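Local coordinates for malonyl CoA-acyl carrier protein transacylase (Synechocystis sp. PCC 6803 substr. Kazusa, PDB 4RR5) that catalyses transfer of the malonyl group from malonyl-CoA to holo-acyl carrier protein, supplying malonyl-ACP for fatty acid biosynthesis, at residues M1-F7 with A256-V262; L73-F79 with D289-L293; Q10-V15 with L53-T59; R113-M117 with Q236-G240. All blocks are in the same frame, centred on the assembly; numbering follows the deposited sequence.

Contact 1: residues M1-F7 with A256-V262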
loop_
_atom_site.group_PDB
_atom_site.type_symbol
_atom_site.label_atom_id
_atom_site.label_comp_id
_atom_site.label_asym_id
_atom_site.label_seq_id
_atom_site.Cartn_x
_atom_site.Cartn_y
_atom_site.Cartn_z
ATOM N N MET A 1 15.932 -8.363 -19.119
ATOM C CA MET A 1 15.324 -7.336 -18.279
ATOM C C MET A 1 13.953 -7.780 -17.772
ATOM O O MET A 1 13.143 -8.319 -18.531
ATOM C CB MET A 1 15.188 -6.009 -19.042
ATOM C CG MET A 1 14.682 -4.842 -18.190
ATOM S SD MET A 1 14.262 -3.339 -19.119
ATOM C CE MET A 1 12.927 -3.954 -20.157
ATOM N N LYS A 2 13.704 -7.553 -16.483
ATOM C CA LYS A 2 12.400 -7.829 -15.885
ATOM C C LYS A 2 12.003 -6.669 -14.970
ATOM O O LYS A 2 12.820 -6.188 -14.175
ATOM C CB LYS A 2 12.420 -9.155 -15.119
ATOM C CG LYS A 2 12.649 -10.396 -16.000
ATOM C CD LYS A 2 11.521 -10.581 -17.008
ATOM C CE LYS A 2 11.728 -11.810 -17.890
ATOM N NZ LYS A 2 12.791 -11.624 -18.931
ATOM N N THR A 3 10.764 -6.192 -15.092
ATOM C CA THR A 3 10.367 -5.003 -14.337
ATOM C C THR A 3 9.209 -5.279 -13.378
ATOM O O THR A 3 8.188 -5.867 -13.753
ATOM C CB THR A 3 9.978 -3.804 -15.264
ATOM O OG1 THR A 3 11.054 -3.494 -16.161
ATOM C CG2 THR A 3 9.721 -2.571 -14.440
ATOM N N ALA A 4 9.406 -4.855 -12.130
ATOM C CA ALA A 4 8.354 -4.822 -11.118
ATOM C C ALA A 4 7.628 -3.461 -11.091
ATOM O O ALA A 4 8.269 -2.405 -11.185
ATOM C CB ALA A 4 8.944 -5.121 -9.766
ATOM N N TRP A 5 6.299 -3.485 -10.990
ATOM C CA TRP A 5 5.540 -2.275 -10.662
ATOM C C TRP A 5 5.070 -2.403 -9.232
ATOM O O TRP A 5 4.394 -3.372 -8.896
ATOM C CB TRP A 5 4.333 -2.064 -11.569
ATOM C CG TRP A 5 4.632 -1.849 -13.015
ATOM C CD1 TRP A 5 5.862 -1.789 -13.609
ATOM C CD2 TRP A 5 3.672 -1.685 -14.064
ATOM N NE1 TRP A 5 5.724 -1.593 -14.963
ATOM C CE2 TRP A 5 4.389 -1.533 -15.268
ATOM C CE3 TRP A 5 2.276 -1.641 -14.101
ATOM C CZ2 TRP A 5 3.753 -1.341 -16.495
ATOM C CZ3 TRP A 5 1.649 -1.453 -15.319
ATOM C CH2 TRP A 5 2.386 -1.308 -16.497
ATOM N N VAL A 6 5.446 -1.451 -8.384
ATOM C CA VAL A 6 5.037 -1.482 -6.986
ATOM C C VAL A 6 4.205 -0.248 -6.646
ATOM O O VAL A 6 4.512 0.860 -7.088
ATOM C CB VAL A 6 6.256 -1.595 -6.031
ATOM C CG1 VAL A 6 7.007 -2.867 -6.308
ATOM C CG2 VAL A 6 7.182 -0.398 -6.167
ATOM N N PHE A 7 3.151 -0.457 -5.860
ATOM C CA PHE A 7 2.166 0.591 -5.597
ATOM C C PHE A 7 2.186 1.113 -4.150
ATOM O O PHE A 7 2.013 0.361 -3.197
ATOM C CB PHE A 7 0.779 0.072 -5.986
ATOM C CG PHE A 7 0.652 -0.232 -7.467
ATOM C CD1 PHE A 7 1.105 -1.451 -7.990
ATOM C CD2 PHE A 7 0.130 0.709 -8.345
ATOM C CE1 PHE A 7 1.020 -1.732 -9.369
ATOM C CE2 PHE A 7 0.035 0.442 -9.725
ATOM C CZ PHE A 7 0.483 -0.776 -10.238
ATOM N N ALA A 256 13.847 -9.902 -11.108
ATOM C CA ALA A 256 13.566 -8.507 -11.438
ATOM C C ALA A 256 14.807 -7.619 -11.409
ATOM O O ALA A 256 15.546 -7.593 -10.433
ATOM C CB ALA A 256 12.510 -7.959 -10.500
ATOM N N THR A 257 15.006 -6.874 -12.489
ATOM C CA THR A 257 16.168 -6.003 -12.657
ATOM C C THR A 257 15.811 -4.542 -12.426
ATOM O O THR A 257 16.661 -3.718 -12.072
ATOM C CB THR A 257 16.756 -6.161 -14.074
ATOM O OG1 THR A 257 15.886 -5.543 -15.025
ATOM C CG2 THR A 257 16.845 -7.619 -14.420
ATOM N N ASP A 258 14.537 -4.226 -12.641
ATOM C CA ASP A 258 14.031 -2.863 -12.491
ATOM C C ASP A 258 12.792 -2.823 -11.624
ATOM O O ASP A 258 11.996 -3.764 -11.590
ATOM C CB ASP A 258 13.706 -2.245 -13.849
ATOM C CG ASP A 258 14.887 -2.244 -14.784
ATOM O OD1 ASP A 258 15.105 -3.280 -15.450
ATOM O OD2 ASP A 258 15.585 -1.214 -14.857
ATOM N N TYR A 259 12.613 -1.678 -10.985
ATOM C CA TYR A 259 11.659 -1.496 -9.910
ATOM C C TYR A 259 10.995 -0.135 -10.075
ATOM O O TYR A 259 11.644 0.898 -9.888
ATOM C CB TYR A 259 12.416 -1.611 -8.593
ATOM C CG TYR A 259 11.684 -1.434 -7.279
ATOM C CD1 TYR A 259 11.164 -2.531 -6.603
ATOM C CD2 TYR A 259 11.616 -0.186 -6.656
ATOM C CE1 TYR A 259 10.556 -2.390 -5.370
ATOM C CE2 TYR A 259 10.997 -0.037 -5.422
ATOM C CZ TYR A 259 10.479 -1.145 -4.787
ATOM O OH TYR A 259 9.878 -1.027 -3.569
ATOM N N TRP A 260 9.719 -0.135 -10.452
ATOM C CA TRP A 260 9.013 1.111 -10.748
ATOM C C TRP A 260 7.931 1.386 -9.730
ATOM O O TRP A 260 6.984 0.612 -9.608
ATOM C CB TRP A 260 8.381 1.075 -12.139
ATOM C CG TRP A 260 9.350 0.996 -13.270
ATOM C CD1 TRP A 260 10.710 0.872 -13.193
ATOM C CD2 TRP A 260 9.030 1.028 -14.663
ATOM N NE1 TRP A 260 11.255 0.820 -14.452
ATOM C CE2 TRP A 260 10.243 0.915 -15.374
ATOM C CE3 TRP A 260 7.836 1.143 -15.379
ATOM C CZ2 TRP A 260 10.296 0.916 -16.766
ATOM C CZ3 TRP A 260 7.887 1.152 -16.757
ATOM C CH2 TRP A 260 9.112 1.033 -17.440
ATOM N N GLU A 261 8.073 2.489 -9.004
ATOM C CA GLU A 261 7.049 2.911 -8.080
ATOM C C GLU A 261 5.993 3.652 -8.869
ATOM O O GLU A 261 6.244 4.739 -9.369
ATOM C CB GLU A 261 7.610 3.799 -6.981
ATOM C CG GLU A 261 6.680 3.930 -5.793
ATOM C CD GLU A 261 7.289 4.758 -4.672
ATOM O OE1 GLU A 261 8.490 5.096 -4.766
ATOM O OE2 GLU A 261 6.562 5.071 -3.702
ATOM N N VAL A 262 4.817 3.049 -8.977
ATOM C CA VAL A 262 3.728 3.598 -9.761
ATOM C C VAL A 262 2.735 4.266 -8.818
ATOM O O VAL A 262 1.832 3.624 -8.291
ATOM C CB VAL A 262 3.054 2.494 -10.592
ATOM C CG1 VAL A 262 1.931 3.048 -11.428
ATOM C CG2 VAL A 262 4.098 1.794 -11.471
#
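At Ala256 the chain comes alongside Lys2, just before strand 258-262 pairs in parallel with strand 3-7. The carbonyl of Lys2 receives two amides at once: Thr257 N lies 2.8 Å and Asp258 N 3.0 Å from Lys2 O. Thr257 OG1 gives a very short 2.4 Å hydrogen bond to Asp258 OD1. From Asp258 the parallel ladder is regular. Asp258 O accepts Ala4 N at 2.9 Å, and its side chain shares a sheet face with Thr3. Tyr259 points to the other face, where Val6 CG2 sits over its ring, 4.0 Å from the centroid; its hydroxyl bonds to Leu268 O and Trp244. Trp260 takes both strand bonds, Trp260 N to Ala4 O and Val6 N to Trp260 O, each 2.8 Å. Thr3 CG2 makes a CH-pi contact 3.5 Å from the centroid of the Trp260 five-membered ring, while the Trp5 indole runs nearly parallel but slid aside, so the rings barely overlap. Glu261 turns its carboxylate to the amides of Leu268 and Thr269. Val262 N closes the ladder on Val6 O at 2.9 Å, and Val262 CG1 meets Phe7 CE2 at 3.6 Å. Backbone hydrogen bonds thus set the register, while apolar and aromatic groups cover both faces.

Contact 2: residues L73-F79 with D289-L293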
loop_
_atom_site.group_PDB
_atom_site.type_symbol
_atom_site.label_atom_id
_atom_site.label_comp_id
_atom_site.label_asym_id
_atom_site.label_seq_id
_atom_site.Cartn_x
_atom_site.Cartn_y
_atom_site.Cartn_z
ATOM N N LEU A 73 -2.114 4.111 -17.944
ATOM C CA LEU A 73 -1.333 5.039 -18.754
ATOM C C LEU A 73 -0.025 4.387 -19.214
ATOM O O LEU A 73 0.362 4.518 -20.374
ATOM C CB LEU A 73 -1.057 6.325 -17.983
ATOM C CG LEU A 73 -2.296 7.209 -17.854
ATOM C CD1 LEU A 73 -2.001 8.397 -16.963
ATOM C CD2 LEU A 73 -2.773 7.644 -19.231
ATOM N N LEU A 74 0.630 3.678 -18.296
ATOM C CA LEU A 74 1.813 2.882 -18.605
ATOM C C LEU A 74 1.533 1.835 -19.685
ATOM O O LEU A 74 2.288 1.705 -20.652
ATOM C CB LEU A 74 2.331 2.207 -17.337
ATOM C CG LEU A 74 3.120 3.168 -16.463
ATOM C CD1 LEU A 74 3.261 2.646 -15.025
ATOM C CD2 LEU A 74 4.482 3.449 -17.113
ATOM N N ARG A 75 0.433 1.107 -19.524
ATOM C CA ARG A 75 0.016 0.132 -20.522
ATOM C C ARG A 75 -0.168 0.772 -21.889
ATOM O O ARG A 75 0.368 0.282 -22.883
ATOM C CB ARG A 75 -1.265 -0.572 -20.087
ATOM C CG ARG A 75 -1.021 -1.561 -18.945
ATOM C CD ARG A 75 -2.137 -2.577 -18.802
ATOM N NE ARG A 75 -1.834 -3.533 -17.746
ATOM C CZ ARG A 75 -0.971 -4.540 -17.871
ATOM N NH1 ARG A 75 -0.319 -4.737 -19.012
ATOM N NH2 ARG A 75 -0.757 -5.348 -16.849
ATOM N N ASP A 76 -0.895 1.881 -21.933
ATOM C CA ASP A 76 -1.121 2.596 -23.180
ATOM C C ASP A 76 0.183 2.989 -23.885
ATOM O O ASP A 76 0.260 2.949 -25.114
ATOM C CB ASP A 76 -1.966 3.838 -22.921
ATOM C CG ASP A 76 -2.681 4.320 -24.166
ATOM O OD1 ASP A 76 -3.572 3.588 -24.653
ATOM O OD2 ASP A 76 -2.346 5.424 -24.650
ATOM N N LYS A 77 1.206 3.353 -23.120
ATOM C CA LYS A 77 2.517 3.655 -23.696
ATOM C C LYS A 77 3.266 2.389 -24.135
ATOM O O LYS A 77 4.363 2.469 -24.674
ATOM C CB LYS A 77 3.375 4.433 -22.706
ATOM C CG LYS A 77 2.810 5.776 -22.297
ATOM C CD LYS A 77 3.897 6.688 -21.718
ATOM C CE LYS A 77 4.949 7.063 -22.764
ATOM N NZ LYS A 77 4.950 8.529 -23.058
ATOM N N GLY A 78 2.683 1.218 -23.893
ATOM C CA GLY A 78 3.325 -0.028 -24.277
ATOM C C GLY A 78 4.037 -0.803 -23.174
ATOM O O GLY A 78 4.284 -1.997 -23.322
ATOM N N PHE A 79 4.370 -0.143 -22.068
ATOM C CA PHE A 79 5.064 -0.814 -20.974
ATOM C C PHE A 79 4.168 -1.801 -20.232
ATOM O O PHE A 79 2.975 -1.561 -20.048
ATOM C CB PHE A 79 5.620 0.206 -19.999
ATOM C CG PHE A 79 6.602 1.160 -20.616
ATOM C CD1 PHE A 79 7.933 0.810 -20.754
ATOM C CD2 PHE A 79 6.195 2.419 -21.042
ATOM C CE1 PHE A 79 8.840 1.701 -21.312
ATOM C CE2 PHE A 79 7.093 3.306 -21.599
ATOM C CZ PHE A 79 8.416 2.951 -21.733
ATOM N N ASP A 289 6.742 12.224 -15.562
ATOM C CA ASP A 289 7.435 10.944 -15.469
ATOM C C ASP A 289 7.089 10.074 -16.660
ATOM O O ASP A 289 7.953 9.429 -17.245
ATOM C CB ASP A 289 7.064 10.194 -14.181
ATOM C CG ASP A 289 7.279 11.020 -12.940
ATOM O OD1 ASP A 289 8.305 11.716 -12.876
ATOM O OD2 ASP A 289 6.421 10.973 -12.033
ATOM N N LEU A 290 5.805 10.029 -16.993
ATOM C CA LEU A 290 5.330 9.155 -18.056
ATOM C C LEU A 290 5.968 9.518 -19.386
ATOM O O LEU A 290 6.290 8.649 -20.206
ATOM C CB LEU A 290 3.809 9.239 -18.176
ATOM C CG LEU A 290 2.974 8.422 -17.194
ATOM C CD1 LEU A 290 1.528 8.911 -17.201
ATOM C CD2 LEU A 290 3.064 6.937 -17.541
ATOM N N ASN A 291 6.146 10.821 -19.587
ATOM C CA ASN A 291 6.575 11.341 -20.873
ATOM C C ASN A 291 8.042 11.057 -21.182
ATOM O O ASN A 291 8.437 11.055 -22.344
ATOM C CB ASN A 291 6.290 12.842 -20.931
ATOM C CG ASN A 291 4.807 13.145 -20.886
ATOM O OD1 ASN A 291 3.978 12.263 -21.147
ATOM N ND2 ASN A 291 4.461 14.397 -20.571
ATOM N N SER A 292 8.830 10.797 -20.137
ATOM C CA SER A 292 10.252 10.489 -20.272
ATOM C C SER A 292 10.456 9.020 -20.558
ATOM O O SER A 292 11.582 8.534 -20.580
ATOM C CB SER A 292 11.004 10.865 -19.006
ATOM O OG SER A 292 10.593 12.135 -18.537
ATOM N N LEU A 293 9.346 8.327 -20.767
ATOM C CA LEU A 293 9.340 6.899 -21.006
ATOM C C LEU A 293 9.854 6.158 -19.773
ATOM O O LEU A 293 9.091 5.878 -18.839
ATOM C CB LEU A 293 10.166 6.553 -22.253
ATOM C CG LEU A 293 9.306 6.345 -23.506
ATOM C CD1 LEU A 293 8.464 7.591 -23.816
ATOM C CD2 LEU A 293 10.146 5.925 -24.712
#
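Leu290 does most of the work here. Its m,t rotamer carries the two methyls across to the end of helix 56-76, where Leu290 CD1 meets Leu73 CD1 at 3.6 Å and Leu290 CD2 meets Leu74 CD2 at 3.8 Å. Leu73 and Leu74 are m,t as well, so three leucines mesh through their branched tips; Leu74 goes on to touch Trp260 and Val262 of the sheet. Lys77 takes a bent path, with chi3 near 65°, that lays its chain along the C-terminal residues: Lys77 CE is 3.7 Å from Leu293 CD1, and Lys77 NZ makes a weak hydrogen bond of 3.2 Å to Leu290 O. Leu293, the last residue, has chi1 between wells at -99° and presents its CG to the edge of the Phe79 ring, 3.9 Å from Phe79 CZ. That ring, set by an m chi1, also packs edge-to-face with Trp260. Phe79 can stand here because the backbone reverses at Gly78, which has a phi of 101°: Gly78 N bonds to Arg75 O at 2.7 Å, and Phe79 N weakly to Leu74 O at 3.1 Å. The arrangement is a Schellman motif ending one helix, packed beside the C-terminal helix 287-291.

Contact 3: residues Q10-V15 with L53-T59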
loop_
_atom_site.group_PDB
_atom_site.type_symbol
_atom_site.label_atom_id
_atom_site.label_comp_id
_atom_site.label_asym_id
_atom_site.label_seq_id
_atom_site.Cartn_x
_atom_site.Cartn_y
_atom_site.Cartn_z
ATOM N N GLN A 10 -0.825 4.323 2.091
ATOM C CA GLN A 10 -1.085 5.435 2.992
ATOM C C GLN A 10 0.207 6.120 3.391
ATOM O O GLN A 10 1.195 5.447 3.674
ATOM C CB GLN A 10 -1.812 4.935 4.236
ATOM C CG GLN A 10 -2.167 6.013 5.245
ATOM C CD GLN A 10 -3.476 6.684 4.910
ATOM O OE1 GLN A 10 -4.462 6.012 4.605
ATOM N NE2 GLN A 10 -3.497 8.017 4.963
ATOM N N GLY A 11 0.200 7.453 3.406
ATOM C CA GLY A 11 1.406 8.204 3.689
ATOM C C GLY A 11 2.115 8.722 2.454
ATOM O O GLY A 11 2.930 9.617 2.560
ATOM N N SER A 12 1.815 8.171 1.281
ATOM C CA SER A 12 2.425 8.657 0.038
ATOM C C SER A 12 1.594 9.725 -0.672
ATOM O O SER A 12 2.025 10.313 -1.658
ATOM C CB SER A 12 2.672 7.500 -0.915
ATOM O OG SER A 12 3.754 6.733 -0.442
ATOM N N GLN A 13 0.394 9.965 -0.175
ATOM C CA GLN A 13 -0.452 10.962 -0.785
ATOM C C GLN A 13 0.143 12.361 -0.569
ATOM O O GLN A 13 0.772 12.637 0.453
ATOM C CB GLN A 13 -1.871 10.873 -0.216
ATOM C CG GLN A 13 -2.056 11.621 1.104
ATOM C CD GLN A 13 -1.484 10.869 2.306
ATOM O OE1 GLN A 13 -0.997 9.740 2.187
ATOM N NE2 GLN A 13 -1.560 11.489 3.472
ATOM N N ALA A 14 -0.044 13.226 -1.557
ATOM C CA ALA A 14 0.287 14.641 -1.429
ATOM C C ALA A 14 -0.773 15.445 -2.172
ATOM O O ALA A 14 -1.464 14.908 -3.045
ATOM C CB ALA A 14 1.691 14.941 -1.976
ATOM N N VAL A 15 -0.907 16.719 -1.815
ATOM C CA VAL A 15 -1.908 17.580 -2.424
ATOM C C VAL A 15 -1.537 17.806 -3.889
ATOM O O VAL A 15 -0.384 18.048 -4.210
ATOM C CB VAL A 15 -2.029 18.936 -1.663
ATOM C CG1 VAL A 15 -2.838 19.968 -2.470
ATOM C CG2 VAL A 15 -2.634 18.728 -0.275
ATOM N N LEU A 53 -6.931 15.243 3.281
ATOM C CA LEU A 53 -6.517 14.241 2.296
ATOM C C LEU A 53 -5.904 13.036 2.999
ATOM O O LEU A 53 -5.953 11.912 2.496
ATOM C CB LEU A 53 -5.508 14.824 1.291
ATOM C CG LEU A 53 -5.080 13.935 0.114
ATOM C CD1 LEU A 53 -6.286 13.415 -0.675
ATOM C CD2 LEU A 53 -4.118 14.657 -0.807
ATOM N N ALA A 54 -5.333 13.282 4.171
ATOM C CA ALA A 54 -4.621 12.245 4.896
ATOM C C ALA A 54 -5.581 11.314 5.649
ATOM O O ALA A 54 -5.196 10.214 6.050
ATOM C CB ALA A 54 -3.613 12.871 5.850
ATOM N N LEU A 55 -6.824 11.752 5.834
ATOM C CA LEU A 55 -7.842 10.884 6.412
ATOM C C LEU A 55 -8.020 9.650 5.527
ATOM O O LEU A 55 -8.388 9.763 4.351
ATOM C CB LEU A 55 -9.170 11.632 6.582
ATOM C CG LEU A 55 -9.124 12.871 7.491
ATOM C CD1 LEU A 55 -10.515 13.429 7.734
ATOM C CD2 LEU A 55 -8.412 12.569 8.809
ATOM N N THR A 56 -7.769 8.474 6.108
ATOM C CA THR A 56 -7.641 7.232 5.345
ATOM C C THR A 56 -8.865 6.906 4.468
ATOM O O THR A 56 -8.717 6.240 3.454
ATOM C CB THR A 56 -7.342 6.038 6.289
ATOM O OG1 THR A 56 -6.638 5.017 5.565
ATOM C CG2 THR A 56 -8.614 5.455 6.907
ATOM N N GLN A 57 -10.050 7.406 4.828
ATOM C CA GLN A 57 -11.256 7.189 4.019
ATOM C C GLN A 57 -11.256 8.021 2.737
ATOM O O GLN A 57 -11.999 7.730 1.804
ATOM C CB GLN A 57 -12.529 7.490 4.831
ATOM C CG GLN A 57 -12.733 8.957 5.236
ATOM C CD GLN A 57 -12.073 9.331 6.561
ATOM O OE1 GLN A 57 -11.466 8.494 7.233
ATOM N NE2 GLN A 57 -12.208 10.601 6.948
ATOM N N ASN A 58 -10.435 9.065 2.705
ATOM C CA ASN A 58 -10.162 9.792 1.468
ATOM C C ASN A 58 -8.940 9.212 0.764
ATOM O O ASN A 58 -8.970 8.912 -0.425
ATOM C CB ASN A 58 -9.932 11.283 1.746
ATOM C CG ASN A 58 -11.177 11.990 2.301
ATOM O OD1 ASN A 58 -12.308 11.705 1.902
ATOM N ND2 ASN A 58 -10.958 12.922 3.223
ATOM N N THR A 59 -7.866 9.049 1.523
ATOM C CA THR A 59 -6.579 8.673 0.968
ATOM C C THR A 59 -6.621 7.360 0.198
ATOM O O THR A 59 -6.060 7.257 -0.896
ATOM C CB THR A 59 -5.526 8.533 2.054
ATOM O OG1 THR A 59 -5.606 9.651 2.950
ATOM C CG2 THR A 59 -4.140 8.446 1.428
#
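The loop 10-15, which follows strand 3-7, turns at Gly11-Ser12 and is extended from Gln13 on; it runs past a junction between helix 50-54 and helix 56-76, with Leu55 at the N-cap position of the second. The two backbones keep apart, with CA atoms 6.7 Å from Gln10 to Thr59 and 7.4 Å from Val15 to Leu53, so side chains must bridge the gap. Gly11 has a phi of 99°, a turn at which a CB would jam against the Gln10 carbonyl. The first turn of helix 56-76 is closed by Asn58 N and Thr59 N, both bonded to Leu55 O. Gln10, about 6 Å from Ser88 and 8 Å from His188, the probable active-site pair, by side chains, reaches over with its amide. Gln10 NE2 makes weak bonds to Ala54 O at 3.0 Å and Thr59 OG1 at 3.3 Å, so this group straddles the junction. Further along the loop, Gln13 folds back to accept Gly11 N on its OE1 at 2.9 Å, while Gln13 CG packs on Leu53 CG at 3.9 Å; Leu53 CD2 also lies 3.5 Å from Ala14 O. The tightest bond between the segments is the one that Thr56 OG1 donates to Gln10 OE1, 2.6 Å long.

Contact 4: residues R113-M117 with Q236-G240. With ACT (acetate ion), chain B.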
loop_
_atom_site.group_PDB
_atom_site.type_symbol
_atom_site.label_atom_id
_atom_site.label_comp_id
_atom_site.label_asym_id
_atom_site.label_seq_id
_atom_site.Cartn_x
_atom_site.Cartn_y
_atom_site.Cartn_z
ATOM N N ARG A 113 -13.073 -0.986 2.624
ATOM C CA ARG A 113 -11.894 -1.247 3.437
ATOM C C ARG A 113 -11.513 -0.024 4.252
ATOM O O ARG A 113 -11.248 -0.125 5.460
ATOM C CB ARG A 113 -10.719 -1.661 2.559
ATOM C CG ARG A 113 -9.470 -2.004 3.330
ATOM C CD ARG A 113 -8.258 -1.810 2.447
ATOM N NE ARG A 113 -7.101 -2.574 2.898
ATOM C CZ ARG A 113 -5.933 -2.032 3.228
ATOM N NH1 ARG A 113 -5.760 -0.723 3.151
ATOM N NH2 ARG A 113 -4.926 -2.802 3.616
ATOM N N SER A 114 -11.496 1.130 3.580
ATOM C CA SER A 114 -11.055 2.383 4.182
ATOM C C SER A 114 -12.091 2.930 5.160
ATOM O O SER A 114 -11.739 3.659 6.093
ATOM C CB SER A 114 -10.742 3.432 3.101
ATOM O OG SER A 114 -11.896 3.792 2.347
ATOM N N GLU A 115 -13.359 2.581 4.962
ATOM C CA GLU A 115 -14.383 2.975 5.927
ATOM C C GLU A 115 -14.237 2.211 7.235
ATOM O O GLU A 115 -14.262 2.807 8.317
ATOM C CB GLU A 115 -15.781 2.770 5.353
ATOM C CG GLU A 115 -16.224 3.941 4.513
ATOM C CD GLU A 115 -17.402 3.605 3.653
ATOM O OE1 GLU A 115 -18.116 2.631 3.987
ATOM O OE2 GLU A 115 -17.599 4.307 2.640
ATOM N N VAL A 116 -14.103 0.893 7.111
ATOM C CA VAL A 116 -13.823 -0.001 8.219
ATOM C C VAL A 116 -12.673 0.518 9.077
ATOM O O VAL A 116 -12.825 0.688 10.283
ATOM C CB VAL A 116 -13.465 -1.424 7.703
ATOM C CG1 VAL A 116 -12.790 -2.238 8.787
ATOM C CG2 VAL A 116 -14.696 -2.142 7.144
ATOM N N MET A 117 -11.528 0.786 8.445
ATOM C CA MET A 117 -10.323 1.184 9.171
ATOM C C MET A 117 -10.466 2.575 9.779
ATOM O O MET A 117 -9.950 2.838 10.868
ATOM C CB MET A 117 -9.101 1.119 8.249
ATOM C CG MET A 117 -8.871 -0.269 7.685
ATOM S SD MET A 117 -7.573 -0.345 6.446
ATOM C CE MET A 117 -6.284 0.490 7.346
ATOM N N GLN A 236 -6.249 -11.923 4.752
ATOM C CA GLN A 236 -5.361 -11.939 5.905
ATOM C C GLN A 236 -4.603 -10.615 6.128
ATOM O O GLN A 236 -4.001 -10.400 7.182
ATOM C CB GLN A 236 -4.371 -13.088 5.759
ATOM C CG GLN A 236 -5.019 -14.444 5.970
ATOM C CD GLN A 236 -4.154 -15.593 5.494
ATOM O OE1 GLN A 236 -3.018 -15.395 5.070
ATOM N NE2 GLN A 236 -4.689 -16.805 5.564
ATOM N N GLN A 237 -4.654 -9.717 5.149
ATOM C CA GLN A 237 -3.758 -8.571 5.148
ATOM C C GLN A 237 -4.061 -7.559 6.243
ATOM O O GLN A 237 -3.152 -6.934 6.781
ATOM C CB GLN A 237 -3.808 -7.873 3.796
ATOM C CG GLN A 237 -2.869 -6.687 3.676
ATOM C CD GLN A 237 -3.352 -5.708 2.652
ATOM O OE1 GLN A 237 -4.530 -5.328 2.659
ATOM N NE2 GLN A 237 -2.465 -5.303 1.749
ATOM N N MET A 238 -5.334 -7.394 6.578
ATOM C CA MET A 238 -5.685 -6.274 7.418
ATOM C C MET A 238 -5.222 -6.458 8.862
ATOM O O MET A 238 -4.934 -5.472 9.552
ATOM C CB MET A 238 -7.189 -6.020 7.374
ATOM C CG MET A 238 -7.564 -4.720 8.071
ATOM S SD MET A 238 -9.320 -4.406 8.131
ATOM C CE MET A 238 -9.659 -4.183 6.385
ATOM N N THR A 239 -5.150 -7.707 9.321
ATOM C CA THR A 239 -4.694 -8.000 10.685
ATOM C C THR A 239 -3.224 -8.402 10.732
ATOM O O THR A 239 -2.644 -8.586 11.809
ATOM C CB THR A 239 -5.508 -9.120 11.323
ATOM O OG1 THR A 239 -5.536 -10.245 10.431
ATOM C CG2 THR A 239 -6.924 -8.650 11.606
ATOM N N GLY A 240 -2.626 -8.521 9.554
ATOM C CA GLY A 240 -1.299 -9.064 9.431
ATOM C C GLY A 240 -0.298 -8.028 9.022
ATOM O O GLY A 240 -0.660 -6.921 8.624
HETATM C C ACT B . -3.316 1.314 5.731
HETATM O O ACT B . -3.482 0.796 4.586
HETATM O OXT ACT B . -3.938 2.382 5.975
HETATM C CH3 ACT B . -2.413 0.716 6.782
HETATM O O HOH W 1 -7.010 -5.668 3.256
#
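Arg113 opens this piece of helix 103-119 and carries most of the polar contact. Its side chain is nearly fully extended, with chi1 to chi3 all t, so the guanidinium is delivered far from the helix, edge-on to its acceptors. Arg113 NH2 donates to Gln237 OE1 at 2.7 Å and also to Ser88 OG. A water bridges the same arginine and glutamine: its oxygen lies 3.1 Å from Arg113 NE and 2.6 Å from Gln237 OE1, accepting from the first and donating to the second. Arg113 NH1 reaches the acetate, 3.1 Å from its O atom, and bonds to Gln60 as well. The aliphatic part of the arginine is used too, since Arg113 CG rests 3.8 Å from Met238 CE. One turn on, Val116 CG1 and Met117 CG approach Met238 SD at 4.1 and 4.2 Å, so the extended start of the Met238 side chain brings its thioether against the helix. Met117 CE also lies 3.3 Å from acetate OXT. Gln237 NE2 turns to Ser88 O and Asn218, and Gly240 O accepts from His188 ND1. The acetate, probably from the crystallisation liquor, is hydrogen-bonded by both Arg113 and Ser88, consistent with the arginine that binds the malonyl carboxylate in FabD-family enzymes; with Ser88 and His188 as the probable catalytic pair, this is probably one wall of the acyltransferase active site.

In the fold
Contact 1 pairs two middle strands of the parallel sheet, and contact 2 packs against it, centres about 13 Å apart: Phe79 and Leu74 touch Trp260, Trp5 and Val262. Their segments alternate along the chain, so the N-terminal strand, the end of helix 56-76 and the C-terminus are laced together. Contact 3 follows strand 3-7 directly and uses the other end of helix 56-76; the centres of contacts 2 and 3 are about 25 Å apart. Contact 4 touches contact 3 where Ser114 meets Thr56 and Gln57, centres about 16 Å apart, and its centre is about 26 Å from that of contact 1, across the chain's centre. Sheet and terminal packing thus occupy one side, while contacts 3 and 4 gather round the probable catalytic Ser88 and His188.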